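Side-chain contact in MDM10 isoform 1 (PDB 7BTX), which forms part of the ERMES complex tethering the endoplasmic reticulum to mitochondria and takes part in late assembly of the TOM translocase of the outer membrane: residues Asp6-Ala11 and Glu154-Lys159. Numbering follows the deposited sequence.
Sequences DQVLRA and EAMIIK
Met156 reaches Val8 and Leu9 through an extended side chain: CG lies anti to the backbone N (chi1 -178°), the next torsion is also extended, and a single bend at chi3 (66°) turns the terminal CE onto the helix. There CE comes to 3.8 Å from Val8 CG1 and to 4.1 Å from Leu9 CB, so one methyl touches two consecutive helical residues, while the two side chains of Met156 and Val8 run past each other in opposite senses. The long, unbranched methionine suits this place, because the axes of 6-11 and 154-159 come no closer than 10.5 Å and a thin, flexible chain can cross much of that gap. Val8, short and branched at CB, offers CG1 close to its own backbone.

Two residues along the strand, Ile158 provides the second point of contact. Its CG1 lies anti to the carbonyl carbon, and the extended chi2 carries CD1 away from the strand backbone, toward the helix, to meet Leu9 CD1 at 3.7 Å, the two side chains crossing at about a right angle. Leucine, forked at its end, can present a methyl to the isoleucine while its CB rests against Met156. No hydrogen bond joins 6-11 to 154-159; the side-chain contacts are all apolar, and the buried surface is small, at 161 Å².

β-Strand alternation turns Met156 and Ile158 to the helix, Ile157 to the other face. The two segments run nearly parallel, their axes at 11°. The contact joins N-terminal helix 5-16 to the inner barrel wall, an arrangement also found in VDAC and Tom40. Leu9 extends onto Met168 and Lys170 of strand 165-174, Met156 also packs on Leu141 of strand 140-147, and Ile158 also touches Phe12, farther along the helix.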
# COMPACT_ATOMS: atom_id res chain seq x y z
N ASP D 6 -3.30 29.97 -2.24
CA ASP D 6 -3.23 31.05 -3.21
C ASP D 6 -4.60 31.57 -3.60
O ASP D 6 -4.69 32.61 -4.26
CB ASP D 6 -2.48 30.60 -4.46
CG ASP D 6 -1.17 29.92 -4.14
OD1 ASP D 6 -0.37 30.50 -3.37
OD2 ASP D 6 -0.93 28.81 -4.65
N GLN D 7 -5.68 30.88 -3.24
CA GLN D 7 -7.00 31.44 -3.45
C GLN D 7 -7.57 32.04 -2.18
O GLN D 7 -8.52 32.83 -2.24
CB GLN D 7 -7.96 30.40 -4.03
CG GLN D 7 -7.93 29.05 -3.36
CD GLN D 7 -8.67 27.99 -4.16
OE1 GLN D 7 -9.48 28.31 -5.02
NE2 GLN D 7 -8.38 26.73 -3.89
N VAL D 8 -7.02 31.67 -1.02
CA VAL D 8 -7.22 32.47 0.18
C VAL D 8 -6.53 33.82 0.02
O VAL D 8 -7.07 34.87 0.37
CB VAL D 8 -6.70 31.72 1.42
CG1 VAL D 8 -6.67 32.61 2.63
CG2 VAL D 8 -7.55 30.51 1.72
N LEU D 9 -5.33 33.80 -0.56
CA LEU D 9 -4.52 35.00 -0.73
C LEU D 9 -5.15 35.96 -1.73
O LEU D 9 -5.18 37.17 -1.50
CB LEU D 9 -3.12 34.60 -1.17
CG LEU D 9 -2.19 35.69 -1.68
CD1 LEU D 9 -1.76 36.49 -0.50
CD2 LEU D 9 -1.00 35.09 -2.37
N ARG D 10 -5.67 35.43 -2.83
CA ARG D 10 -6.30 36.30 -3.82
C ARG D 10 -7.66 36.79 -3.36
O ARG D 10 -8.15 37.81 -3.86
CB ARG D 10 -6.42 35.57 -5.16
N ALA D 11 -8.29 36.09 -2.41
CA ALA D 11 -9.56 36.57 -1.88
C ALA D 11 -9.35 37.70 -0.89
O ALA D 11 -10.23 38.55 -0.71
CB ALA D 11 -10.32 35.42 -1.21
N GLU D 154 1.11 23.87 6.93
CA GLU D 154 1.33 25.06 6.12
C GLU D 154 0.67 26.23 6.82
O GLU D 154 -0.28 26.04 7.59
CB GLU D 154 0.81 24.86 4.70
CG GLU D 154 -0.61 25.28 4.45
CD GLU D 154 -1.05 25.01 3.03
OE1 GLU D 154 -0.29 24.34 2.31
OE2 GLU D 154 -2.15 25.45 2.65
N ALA D 155 1.18 27.44 6.63
CA ALA D 155 0.66 28.60 7.32
C ALA D 155 0.85 29.83 6.46
O ALA D 155 1.68 29.85 5.54
CB ALA D 155 1.33 28.78 8.68
N MET D 156 0.08 30.87 6.75
CA MET D 156 0.18 32.14 6.05
C MET D 156 -0.40 33.26 6.89
O MET D 156 -1.55 33.20 7.32
CB MET D 156 -0.56 32.08 4.71
CG MET D 156 -0.44 33.35 3.91
SD MET D 156 -1.12 33.22 2.26
CE MET D 156 -2.85 32.98 2.64
N ILE D 157 0.40 34.30 7.14
CA ILE D 157 -0.05 35.49 7.84
C ILE D 157 0.12 36.66 6.88
O ILE D 157 1.19 36.83 6.30
CB ILE D 157 0.75 35.73 9.13
CG1 ILE D 157 0.71 34.50 10.03
CG2 ILE D 157 0.22 36.93 9.87
CD1 ILE D 157 1.78 34.49 11.07
N ILE D 158 -0.93 37.44 6.70
CA ILE D 158 -0.89 38.65 5.90
C ILE D 158 -1.20 39.81 6.83
O ILE D 158 -2.14 39.73 7.63
CB ILE D 158 -1.88 38.62 4.73
CG1 ILE D 158 -1.75 37.33 3.94
CG2 ILE D 158 -1.66 39.78 3.81
CD1 ILE D 158 -2.87 37.14 2.98
N LYS D 159 -0.40 40.86 6.77
CA LYS D 159 -0.62 42.08 7.54
C LYS D 159 -0.55 43.26 6.59
O LYS D 159 0.49 43.49 5.98
CB LYS D 159 0.44 42.24 8.63
CG LYS D 159 0.61 41.06 9.57
CD LYS D 159 -0.57 40.92 10.49
CE LYS D 159 -0.60 42.03 11.51
NZ LYS D 159 -1.80 41.93 12.37